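Local structure of bluetongue virus COAT protein VP7 (Bluetongue virus, 1BVP) at residues A8-R13 against T103-E108; D67-A72 against L311-L316; D2-R7 against V93-E98; A14-Q19 against A317-V322. The protein forms homotrimeric capsomers, 260 of which assemble on an inner scaffold of VP3 to build the capsid of the bluetongue virus core. All blocks are in the same frame, centred on the assembly; numbering follows the deposited sequence.

Contact 1: residues A8-R13 against T103-E108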
loop_
_atom_site.group_PDB
_atom_site.type_symbol
_atom_site.label_atom_id
_atom_site.label_comp_id
_atom_site.label_asym_id
_atom_site.label_seq_id
_atom_site.Cartn_x
_atom_site.Cartn_y
_atom_site.Cartn_z
ATOM N N ALA A 8 18.955 15.296 -12.948
ATOM C CA ALA A 8 19.590 13.972 -12.813
ATOM C C ALA A 8 18.574 12.868 -13.118
ATOM O O ALA A 8 18.840 11.935 -13.893
ATOM C CB ALA A 8 20.141 13.809 -11.460
ATOM N N LEU A 9 17.384 13.024 -12.552
ATOM C CA LEU A 9 16.282 12.091 -12.738
ATOM C C LEU A 9 15.882 11.973 -14.210
ATOM O O LEU A 9 15.653 10.853 -14.727
ATOM C CB LEU A 9 15.106 12.623 -11.945
ATOM C CG LEU A 9 14.053 11.697 -11.361
ATOM C CD1 LEU A 9 14.746 10.651 -10.502
ATOM C CD2 LEU A 9 13.144 12.560 -10.511
ATOM N N THR A 10 15.742 13.134 -14.861
ATOM C CA THR A 10 15.400 13.212 -16.282
ATOM C C THR A 10 16.417 12.475 -17.141
ATOM O O THR A 10 16.050 11.651 -17.983
ATOM C CB THR A 10 15.376 14.634 -16.758
ATOM O OG1 THR A 10 14.315 15.328 -16.111
ATOM C CG2 THR A 10 15.132 14.664 -18.251
ATOM N N VAL A 11 17.697 12.748 -16.905
ATOM C CA VAL A 11 18.761 12.096 -17.662
ATOM C C VAL A 11 18.824 10.601 -17.457
ATOM O O VAL A 11 19.018 9.838 -18.428
ATOM C CB VAL A 11 20.114 12.679 -17.320
ATOM C CG1 VAL A 11 21.182 11.938 -18.041
ATOM C CG2 VAL A 11 20.126 14.175 -17.637
ATOM N N MET A 12 18.691 10.168 -16.197
ATOM C CA MET A 12 18.739 8.732 -15.895
ATOM C C MET A 12 17.568 7.996 -16.504
ATOM O O MET A 12 17.757 6.914 -17.055
ATOM C CB MET A 12 18.783 8.452 -14.412
ATOM C CG MET A 12 19.957 9.056 -13.689
ATOM S SD MET A 12 20.047 8.318 -12.021
ATOM C CE MET A 12 18.962 9.343 -11.113
ATOM N N ARG A 13 16.364 8.574 -16.444
ATOM C CA ARG A 13 15.217 7.875 -17.037
ATOM C C ARG A 13 15.366 7.774 -18.568
ATOM O O ARG A 13 14.918 6.803 -19.174
ATOM C CB ARG A 13 13.880 8.508 -16.629
ATOM C CG ARG A 13 13.644 8.601 -15.139
ATOM C CD ARG A 13 12.263 9.206 -14.745
ATOM N NE ARG A 13 11.197 8.208 -14.781
ATOM C CZ ARG A 13 10.087 8.279 -15.532
ATOM N NH1 ARG A 13 9.854 9.327 -16.332
ATOM N NH2 ARG A 13 9.210 7.263 -15.524
ATOM N N THR A 103 8.347 17.146 -17.204
ATOM C CA THR A 103 7.209 17.412 -16.343
ATOM C C THR A 103 7.126 16.336 -15.224
ATOM O O THR A 103 6.911 16.689 -14.068
ATOM C CB THR A 103 5.910 17.416 -17.189
ATOM O OG1 THR A 103 5.864 18.604 -17.978
ATOM C CG2 THR A 103 4.697 17.379 -16.326
ATOM N N GLU A 104 7.335 15.055 -15.562
ATOM C CA GLU A 104 7.320 13.954 -14.586
ATOM C C GLU A 104 8.370 14.188 -13.509
ATOM O O GLU A 104 8.053 14.243 -12.321
ATOM C CB GLU A 104 7.630 12.610 -15.234
ATOM C CG GLU A 104 6.623 12.122 -16.265
ATOM C CD GLU A 104 6.383 13.097 -17.461
ATOM O OE1 GLU A 104 7.357 13.627 -18.080
ATOM O OE2 GLU A 104 5.184 13.317 -17.791
ATOM N N ALA A 105 9.615 14.387 -13.913
ATOM C CA ALA A 105 10.647 14.586 -12.920
ATOM C C ALA A 105 10.373 15.817 -12.042
ATOM O O ALA A 105 10.541 15.788 -10.826
ATOM C CB ALA A 105 11.987 14.688 -13.590
ATOM N N ALA A 106 9.900 16.885 -12.652
ATOM C CA ALA A 106 9.656 18.121 -11.928
ATOM C C ALA A 106 8.614 17.877 -10.869
ATOM O O ALA A 106 8.766 18.269 -9.728
ATOM C CB ALA A 106 9.156 19.196 -12.901
ATOM N N ASN A 107 7.515 17.272 -11.282
ATOM C CA ASN A 107 6.412 16.984 -10.376
ATOM C C ASN A 107 6.772 16.014 -9.259
ATOM O O ASN A 107 6.333 16.151 -8.126
ATOM C CB ASN A 107 5.215 16.499 -11.174
ATOM C CG ASN A 107 4.464 17.641 -11.826
ATOM O OD1 ASN A 107 3.518 18.177 -11.262
ATOM N ND2 ASN A 107 4.909 18.050 -12.992
ATOM N N GLU A 108 7.625 15.058 -9.571
ATOM C CA GLU A 108 8.079 14.122 -8.573
ATOM C C GLU A 108 8.939 14.833 -7.497
ATOM O O GLU A 108 8.729 14.658 -6.294
ATOM C CB GLU A 108 8.798 13.013 -9.283
ATOM C CG GLU A 108 9.752 12.271 -8.430
ATOM C CD GLU A 108 10.229 10.975 -9.101
ATOM O OE1 GLU A 108 9.695 10.674 -10.238
ATOM O OE2 GLU A 108 11.102 10.277 -8.461
#

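Contact 2: residues D67-A72 against L311-L316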
loop_
_atom_site.group_PDB
_atom_site.type_symbol
_atom_site.label_atom_id
_atom_site.label_comp_id
_atom_site.label_asym_id
_atom_site.label_seq_id
_atom_site.Cartn_x
_atom_site.Cartn_y
_atom_site.Cartn_z
ATOM N N ASP A 67 27.476 9.340 -11.467
ATOM C CA ASP A 67 27.961 10.668 -11.082
ATOM C C ASP A 67 26.827 11.620 -10.808
ATOM O O ASP A 67 26.871 12.406 -9.863
ATOM C CB ASP A 67 28.827 11.288 -12.187
ATOM C CG ASP A 67 30.294 10.942 -12.054
ATOM O OD1 ASP A 67 30.731 10.532 -10.957
ATOM O OD2 ASP A 67 31.021 11.090 -13.054
ATOM N N MET A 68 25.829 11.575 -11.679
ATOM C CA MET A 68 24.680 12.451 -11.575
ATOM C C MET A 68 23.827 12.144 -10.369
ATOM O O MET A 68 23.347 13.064 -9.707
ATOM C CB MET A 68 23.872 12.382 -12.854
ATOM C CG MET A 68 24.593 13.024 -14.021
ATOM S SD MET A 68 23.584 13.080 -15.489
ATOM C CE MET A 68 24.484 14.329 -16.351
ATOM N N MET A 69 23.645 10.856 -10.075
ATOM C CA MET A 69 22.883 10.423 -8.906
ATOM C C MET A 69 23.629 10.909 -7.629
ATOM O O MET A 69 23.061 11.629 -6.818
ATOM C CB MET A 69 22.757 8.901 -8.935
ATOM C CG MET A 69 21.950 8.249 -7.795
ATOM S SD MET A 69 22.971 7.823 -6.358
ATOM C CE MET A 69 22.031 8.493 -5.025
ATOM N N LEU A 70 24.932 10.644 -7.522
ATOM C CA LEU A 70 25.671 11.076 -6.342
ATOM C C LEU A 70 25.677 12.575 -6.163
ATOM O O LEU A 70 25.501 13.066 -5.048
ATOM C CB LEU A 70 27.103 10.527 -6.335
ATOM C CG LEU A 70 27.154 8.991 -6.414
ATOM C CD1 LEU A 70 28.547 8.491 -6.641
ATOM C CD2 LEU A 70 26.522 8.363 -5.163
ATOM N N SER A 71 25.826 13.322 -7.246
ATOM C CA SER A 71 25.840 14.787 -7.118
ATOM C C SER A 71 24.487 15.340 -6.688
ATOM O O SER A 71 24.414 16.227 -5.844
ATOM C CB SER A 71 26.321 15.468 -8.410
ATOM O OG SER A 71 27.677 15.104 -8.656
ATOM N N ALA A 72 23.406 14.790 -7.230
ATOM C CA ALA A 72 22.081 15.278 -6.851
ATOM C C ALA A 72 21.764 14.925 -5.393
ATOM O O ALA A 72 21.059 15.677 -4.728
ATOM C CB ALA A 72 21.010 14.692 -7.775
ATOM N N LEU A 311 14.687 7.518 -3.964
ATOM C CA LEU A 311 14.129 7.671 -5.313
ATOM C C LEU A 311 15.214 7.655 -6.391
ATOM O O LEU A 311 15.131 6.911 -7.375
ATOM C CB LEU A 311 13.339 8.960 -5.420
ATOM C CG LEU A 311 12.127 8.914 -4.512
ATOM C CD1 LEU A 311 11.314 10.158 -4.749
ATOM C CD2 LEU A 311 11.306 7.655 -4.807
ATOM N N LEU A 312 16.252 8.449 -6.160
ATOM C CA LEU A 312 17.373 8.535 -7.070
ATOM C C LEU A 312 18.069 7.156 -7.232
ATOM O O LEU A 312 18.355 6.704 -8.360
ATOM C CB LEU A 312 18.324 9.617 -6.555
ATOM C CG LEU A 312 18.406 11.024 -7.201
ATOM C CD1 LEU A 312 17.151 11.448 -7.854
ATOM C CD2 LEU A 312 18.841 12.040 -6.177
ATOM N N LEU A 313 18.283 6.449 -6.126
ATOM C CA LEU A 313 18.919 5.132 -6.200
ATOM C C LEU A 313 18.042 4.109 -6.915
ATOM O O LEU A 313 18.552 3.258 -7.622
ATOM C CB LEU A 313 19.233 4.628 -4.816
ATOM C CG LEU A 313 20.680 4.350 -4.475
ATOM C CD1 LEU A 313 20.644 3.610 -3.158
ATOM C CD2 LEU A 313 21.382 3.509 -5.534
ATOM N N SER A 314 16.727 4.182 -6.728
ATOM C CA SER A 314 15.798 3.263 -7.380
ATOM C C SER A 314 15.883 3.418 -8.896
ATOM O O SER A 314 15.948 2.428 -9.640
ATOM C CB SER A 314 14.375 3.532 -6.902
ATOM O OG SER A 314 13.529 2.519 -7.407
ATOM N N THR A 315 15.891 4.668 -9.354
ATOM C CA THR A 315 16.036 4.945 -10.768
ATOM C C THR A 315 17.403 4.426 -11.250
ATOM O O THR A 315 17.487 3.746 -12.282
ATOM C CB THR A 315 15.923 6.442 -11.033
ATOM O OG1 THR A 315 14.683 6.904 -10.502
ATOM C CG2 THR A 315 15.934 6.738 -12.536
ATOM N N LEU A 316 18.473 4.708 -10.507
ATOM C CA LEU A 316 19.787 4.212 -10.913
ATOM C C LEU A 316 19.785 2.687 -11.035
ATOM O O LEU A 316 20.466 2.129 -11.910
ATOM C CB LEU A 316 20.875 4.663 -9.952
ATOM C CG LEU A 316 22.320 4.292 -10.299
ATOM C CD1 LEU A 316 22.771 5.089 -11.503
ATOM C CD2 LEU A 316 23.243 4.633 -9.112
#

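Contact 3: residues D2-R7 against V93-E98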
loop_
_atom_site.group_PDB
_atom_site.type_symbol
_atom_site.label_atom_id
_atom_site.label_comp_id
_atom_site.label_asym_id
_atom_site.label_seq_id
_atom_site.Cartn_x
_atom_site.Cartn_y
_atom_site.Cartn_z
ATOM N N ASP A 2 16.459 21.763 -6.361
ATOM C CA ASP A 2 15.393 20.862 -6.694
ATOM C C ASP A 2 15.529 20.590 -8.196
ATOM O O ASP A 2 15.359 19.457 -8.662
ATOM C CB ASP A 2 14.056 21.481 -6.336
ATOM C CG ASP A 2 13.551 21.049 -4.934
ATOM O OD1 ASP A 2 14.206 20.224 -4.240
ATOM O OD2 ASP A 2 12.467 21.537 -4.539
ATOM N N THR A 3 15.930 21.623 -8.938
ATOM C CA THR A 3 16.159 21.538 -10.389
ATOM C C THR A 3 17.304 20.583 -10.681
ATOM O O THR A 3 17.261 19.816 -11.648
ATOM C CB THR A 3 16.493 22.902 -10.961
ATOM O OG1 THR A 3 17.188 23.643 -9.956
ATOM C CG2 THR A 3 15.220 23.653 -11.322
ATOM N N ILE A 4 18.336 20.628 -9.849
ATOM C CA ILE A 4 19.452 19.708 -10.014
ATOM C C ILE A 4 18.932 18.268 -9.950
ATOM O O ILE A 4 19.227 17.447 -10.830
ATOM C CB ILE A 4 20.497 19.943 -8.917
ATOM C CG1 ILE A 4 20.983 21.383 -9.039
ATOM C CG2 ILE A 4 21.640 18.917 -8.982
ATOM C CD1 ILE A 4 22.306 21.585 -8.447
ATOM N N ALA A 5 18.103 17.975 -8.954
ATOM C CA ALA A 5 17.586 16.617 -8.821
ATOM C C ALA A 5 16.684 16.253 -9.998
ATOM O O ALA A 5 16.799 15.142 -10.549
ATOM C CB ALA A 5 16.873 16.450 -7.513
ATOM N N ALA A 6 15.818 17.190 -10.397
ATOM C CA ALA A 6 14.913 17.005 -11.541
ATOM C C ALA A 6 15.723 16.672 -12.833
ATOM O O ALA A 6 15.340 15.775 -13.627
ATOM C CB ALA A 6 14.051 18.243 -11.719
ATOM N N ARG A 7 16.884 17.321 -12.997
ATOM C CA ARG A 7 17.748 17.028 -14.146
ATOM C C ARG A 7 18.382 15.654 -14.095
ATOM O O ARG A 7 18.340 14.911 -15.102
ATOM C CB ARG A 7 18.818 18.085 -14.335
ATOM C CG ARG A 7 18.204 19.378 -14.780
ATOM C CD ARG A 7 19.238 20.455 -14.920
ATOM N NE ARG A 7 18.588 21.723 -15.236
ATOM C CZ ARG A 7 18.695 22.815 -14.488
ATOM N NH1 ARG A 7 19.432 22.788 -13.394
ATOM N NH2 ARG A 7 18.036 23.919 -14.807
ATOM N N VAL A 93 27.566 20.436 -14.141
ATOM C CA VAL A 93 26.790 19.976 -15.265
ATOM C C VAL A 93 25.297 20.094 -14.937
ATOM O O VAL A 93 24.521 20.683 -15.678
ATOM C CB VAL A 93 27.077 18.510 -15.527
ATOM C CG1 VAL A 93 26.154 18.001 -16.603
ATOM C CG2 VAL A 93 28.574 18.312 -15.861
ATOM N N LEU A 94 24.901 19.532 -13.805
ATOM C CA LEU A 94 23.504 19.547 -13.387
ATOM C C LEU A 94 22.914 20.928 -13.077
ATOM O O LEU A 94 21.685 21.089 -13.046
ATOM C CB LEU A 94 23.335 18.644 -12.186
ATOM C CG LEU A 94 22.827 17.219 -12.295
ATOM C CD1 LEU A 94 22.833 16.692 -13.689
ATOM C CD2 LEU A 94 23.670 16.393 -11.382
ATOM N N ALA A 95 23.765 21.917 -12.808
ATOM C CA ALA A 95 23.264 23.269 -12.524
ATOM C C ALA A 95 23.143 24.136 -13.786
ATOM O O ALA A 95 22.829 25.307 -13.686
ATOM C CB ALA A 95 24.145 23.960 -11.488
ATOM N N THR A 96 23.424 23.560 -14.958
ATOM C CA THR A 96 23.367 24.254 -16.257
ATOM C C THR A 96 21.901 24.395 -16.670
ATOM O O THR A 96 21.264 23.415 -17.058
ATOM C CB THR A 96 24.088 23.407 -17.373
ATOM O OG1 THR A 96 25.472 23.235 -17.047
ATOM C CG2 THR A 96 23.968 24.060 -18.752
ATOM N N PRO A 97 21.389 25.630 -16.719
ATOM C CA PRO A 97 19.991 25.873 -17.096
ATOM C C PRO A 97 19.578 25.435 -18.473
ATOM O O PRO A 97 18.404 25.411 -18.787
ATOM C CB PRO A 97 19.822 27.380 -16.902
ATOM C CG PRO A 97 21.192 27.901 -17.073
ATOM C CD PRO A 97 22.072 26.889 -16.388
ATOM N N GLU A 98 20.528 25.029 -19.290
ATOM C CA GLU A 98 20.171 24.604 -20.633
ATOM C C GLU A 98 19.759 23.156 -20.713
ATOM O O GLU A 98 19.198 22.752 -21.739
ATOM C CB GLU A 98 21.271 24.927 -21.657
ATOM C CG GLU A 98 21.377 26.418 -22.038
ATOM C CD GLU A 98 22.148 27.264 -21.015
ATOM O OE1 GLU A 98 23.225 26.811 -20.512
ATOM O OE2 GLU A 98 21.683 28.400 -20.737
#

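Contact 4: residues A14-Q19 against A317-V322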
loop_
_atom_site.group_PDB
_atom_site.type_symbol
_atom_site.label_atom_id
_atom_site.label_comp_id
_atom_site.label_asym_id
_atom_site.label_seq_id
_atom_site.Cartn_x
_atom_site.Cartn_y
_atom_site.Cartn_z
ATOM N N ALA A 14 16.032 8.755 -19.177
ATOM C CA ALA A 14 16.277 8.776 -20.621
ATOM C C ALA A 14 17.258 7.657 -20.967
ATOM O O ALA A 14 17.092 6.943 -21.968
ATOM C CB ALA A 14 16.863 10.116 -21.022
ATOM N N CYS A 15 18.298 7.499 -20.152
ATOM C CA CYS A 15 19.255 6.447 -20.439
ATOM C C CYS A 15 18.620 5.057 -20.337
ATOM O O CYS A 15 19.053 4.128 -21.014
ATOM C CB CYS A 15 20.436 6.525 -19.490
ATOM S SG CYS A 15 21.451 7.961 -19.649
ATOM N N ALA A 16 17.600 4.896 -19.495
ATOM C CA ALA A 16 16.950 3.588 -19.335
ATOM C C ALA A 16 16.149 3.236 -20.565
ATOM O O ALA A 16 15.553 2.174 -20.641
ATOM C CB ALA A 16 16.054 3.581 -18.130
ATOM N N THR A 17 16.082 4.177 -21.493
ATOM C CA THR A 17 15.376 4.017 -22.751
ATOM C C THR A 17 16.227 3.237 -23.762
ATOM O O THR A 17 15.703 2.545 -24.625
ATOM C CB THR A 17 15.077 5.407 -23.282
ATOM O OG1 THR A 17 13.838 5.870 -22.735
ATOM C CG2 THR A 17 15.038 5.439 -24.739
ATOM N N LEU A 18 17.547 3.344 -23.633
ATOM C CA LEU A 18 18.509 2.695 -24.519
ATOM C C LEU A 18 18.550 1.179 -24.396
ATOM O O LEU A 18 19.625 0.586 -24.225
ATOM C CB LEU A 18 19.895 3.287 -24.261
ATOM C CG LEU A 18 20.172 4.677 -24.873
ATOM C CD1 LEU A 18 18.965 5.279 -25.468
ATOM C CD2 LEU A 18 20.718 5.621 -23.855
ATOM N N GLN A 19 17.391 0.548 -24.571
ATOM C CA GLN A 19 17.274 -0.892 -24.433
ATOM C C GLN A 19 18.089 -1.630 -25.479
ATOM O O GLN A 19 18.789 -2.580 -25.189
ATOM C CB GLN A 19 15.781 -1.329 -24.449
ATOM C CG GLN A 19 15.227 -1.983 -23.131
ATOM C CD GLN A 19 14.366 -1.032 -22.239
ATOM O OE1 GLN A 19 14.850 -0.067 -21.648
ATOM N NE2 GLN A 19 13.098 -1.355 -22.109
ATOM N N ALA A 317 18.979 2.010 -10.215
ATOM C CA ALA A 317 18.905 0.541 -10.284
ATOM C C ALA A 317 18.285 0.144 -11.600
ATOM O O ALA A 317 18.693 -0.851 -12.214
ATOM C CB ALA A 317 18.111 -0.018 -9.165
ATOM N N ASP A 318 17.284 0.902 -12.034
ATOM C CA ASP A 318 16.660 0.598 -13.320
ATOM C C ASP A 318 17.659 0.811 -14.455
ATOM O O ASP A 318 17.730 -0.002 -15.375
ATOM C CB ASP A 318 15.457 1.470 -13.559
ATOM C CG ASP A 318 14.315 1.148 -12.638
ATOM O OD1 ASP A 318 14.172 -0.024 -12.208
ATOM O OD2 ASP A 318 13.528 2.078 -12.405
ATOM N N VAL A 319 18.436 1.895 -14.383
ATOM C CA VAL A 319 19.450 2.157 -15.399
ATOM C C VAL A 319 20.438 0.994 -15.409
ATOM O O VAL A 319 20.772 0.472 -16.471
ATOM C CB VAL A 319 20.220 3.470 -15.137
ATOM C CG1 VAL A 319 21.419 3.565 -16.082
ATOM C CG2 VAL A 319 19.302 4.658 -15.349
ATOM N N TYR A 320 20.850 0.553 -14.219
ATOM C CA TYR A 320 21.789 -0.556 -14.093
ATOM C C TYR A 320 21.236 -1.758 -14.818
ATOM O O TYR A 320 21.940 -2.491 -15.536
ATOM C CB TYR A 320 21.965 -0.927 -12.626
ATOM C CG TYR A 320 22.999 -2.013 -12.385
ATOM C CD1 TYR A 320 24.353 -1.686 -12.185
ATOM C CD2 TYR A 320 22.635 -3.372 -12.351
ATOM C CE1 TYR A 320 25.332 -2.692 -11.951
ATOM C CE2 TYR A 320 23.605 -4.383 -12.126
ATOM C CZ TYR A 320 24.943 -4.029 -11.927
ATOM O OH TYR A 320 25.896 -5.002 -11.698
ATOM N N THR A 321 19.967 -2.001 -14.575
ATOM C CA THR A 321 19.310 -3.122 -15.200
ATOM C C THR A 321 19.314 -3.058 -16.729
ATOM O O THR A 321 19.515 -4.094 -17.356
ATOM C CB THR A 321 17.898 -3.319 -14.577
ATOM O OG1 THR A 321 18.045 -4.104 -13.392
ATOM C CG2 THR A 321 16.930 -4.012 -15.510
ATOM N N VAL A 322 19.070 -1.885 -17.335
ATOM C CA VAL A 322 19.092 -1.817 -18.796
ATOM C C VAL A 322 20.501 -1.722 -19.401
ATOM O O VAL A 322 20.772 -2.424 -20.359
ATOM C CB VAL A 322 18.084 -0.808 -19.409
ATOM C CG1 VAL A 322 17.013 -0.459 -18.407
ATOM C CG2 VAL A 322 18.739 0.377 -19.942
#

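Contact 1: residues A8-R13 against T103-E108
Two helices of the all-helical domain of VP7, 2-15 and 103-116, pack obliquely here; the axes of the two short segments approach to 9.0 Å, their directions 138° from each other. The nearest backbones belong to Thr-10 and Ala-105, and the methyl of Ala-105 lies between Leu-9 and Thr-10. Its CB lies 3.9 Å from Leu-9 CD2 and 3.5 Å from Thr-10 OG1, a hydroxyl already bonded to Ala-6 O and Thr-102 N. Leu-9 carries CG anti to the backbone N (chi1 -151°), which sends CD2 across to the tip of Glu-108, 3.6 Å from its CD. One turn on, Arg-13 bends at chi3 and brings NH1 to within 4.1 Å of Glu-104 CB, the two side chains crossing at about a right angle. Glu-104 then bends away at chi2, leaving its OE1 5.3 Å from Arg-13 NH1, too far for a salt bridge. Asn-107 ND2 donates to Thr-103 O and also to Arg-13 O of the second subunit. Within the chain the helices are thus joined by van der Waals contacts, one of them a leucine methyl against the Glu-108 carboxylate, to which the separated charges of Arg-13, Glu-104 and Glu-108 may add a modest, diffuse attraction.

Contact 2: residues D67-A72 against L311-L316
Leu-311 starts the segment turned off the neighbouring helix, resting on Tyr-260. The next residue, Leu-312, carries much of the contact: its CB meets Met-69 CG at 4.1 Å, and Leu-312 CD2 lies 3.8 Å from Ala-72 CB. Leu-313 is more peripheral, with its CG 4.4 Å from Met-69 CE; it also packs on Trp-278, Arg-282 and Leu-286 of helix 276-286. These residues join helices 55-73 and 304-323 of the helical domain as an almost perfectly antiparallel pair, the axes of the two short segments approaching to 9.9 Å at 176°. Met-69 can serve three leucines because its CG is anti to the backbone N (chi1 -179°) and its chain then bends at chi2 and chi3, bringing CE near both Leu-312 CB and Leu-313 CG. Ser-314 lies on the far side of its helix, where its hydroxyl is hydrogen-bonded with Glu-266 OE1 and Asn-269 OD1. Thr-315 turns its OG1 back to Leu-311 O, 3.2 Å away and above the carbonyl plane, and packs on Leu-9 and Met-12. Leu-316, with CG anti to the backbone N (chi1 -176°), crosses Met-69 at about a right angle and sets CD2 4.1 Å from Met-69 CG.

Contact 3: residues D2-R7 against V93-E98
Arg-7 NH1 donates to Leu-94 O over 2.8 Å, the only hydrogen bond between segments 2-7 and 93-98. The donor lies in the plane of the carbonyl, but the bond is bent, with an N-H...O angle of 143°, and Leu-94 O sits 22° out of the guanidinium plane. One face of the guanidinium lies beneath a second carbonyl: Thr-96 O stands 3.6 Å above that plane, over its centre. Arg-7 NH2 extends along the chain to Pro-97 CA, 3.6 Å away. Beside this polar grip, the branch methyl CG2 of Ile-4 lies 3.6 Å from Leu-94 CB, the two side chains crossing at about a right angle, while Ile-4 CD1 touches Ala-95 CB at 4.3 Å. The arginine thus holds the C-terminal end of the short helix 90-94, where the last helical carbonyl, that of Leu-94, looks toward a cationic side chain, and with it the turn that leaves that helix. The C-terminal end of a helix would be expected to favour a positive charge there. Arg-7 gets there by a stretched chain, anti at both chi2 and chi3, and its NE is held by a hydrogen bond to Ile-99 O. The turn is fixed from within by Thr-96 N, which donates to Val-93 O at 3.2 Å, and by Arg-39, whose NE donates to Thr-96 OG1. The second subunit of the trimer borders the site, with its Ile-23 against Arg-7 and its Arg-22 against Pro-97.

Contact 4: residues A14-Q19 against A317-V322
A type I beta turn from Cys-15 to Leu-18, following on from the N-terminal helix of the helical domain, lies against the C-terminal part of helix 304-323. An inverse gamma turn centred on Leu-18 follows directly, with Gln-19 N bonded to Thr-17 O. Val-322 points into this bend, and it meets backbone more than side chains. Its CG2 is 3.9 Å from Cys-15 O, so this methyl rests beside a carbonyl that is engaged as acceptor for Leu-18 N within the turn. Its other branch, CG1, also touches a side chain, 4.2 Å from Ala-16 CB. One turn earlier on the helix, Val-319 adds a looser contact, its CG2 4.4 Å from the same alanine methyl. Gln-19, bent at chi2, crosses Val-322 at about a right angle. Cys-15 also packs on Met-61, Met-64 and Cys-65 of helix 55-73. The third subunit closes in on both segments: its Arg-111 forms a salt bridge with Asp-318, its Asn-107 lies on Ala-16, and its Ala-110 on Val-322. Between the segments, Ala-16 O lies against both valine methyls, 3.7 Å from Val-322 CG1 and 3.7 Å from Val-322 CG2.

How the contacts relate
From the N terminus, helix 2-15 and the turn after it supply one side of three contacts in succession: 2-7 to contact 3, 8-13 to contact 1 and 14-19 to contact 4. Contact 3 closes a loop of 85 intervening residues and contact 1 one of 89, both without strand. Contact 2 then reaches from helix 55-73 to helix 304-323 over 238 residues, including the beta-rich domain, and nests inside the 297-residue loop of contact 4. All other pairs cross. N- and C-terminal parts of the helical domain are thereby joined around the inserted beta domain. Contacts 1 and 2 touch through Leu-9 and Leu-312, contacts 2 and 3 through Met-68 and Leu-94.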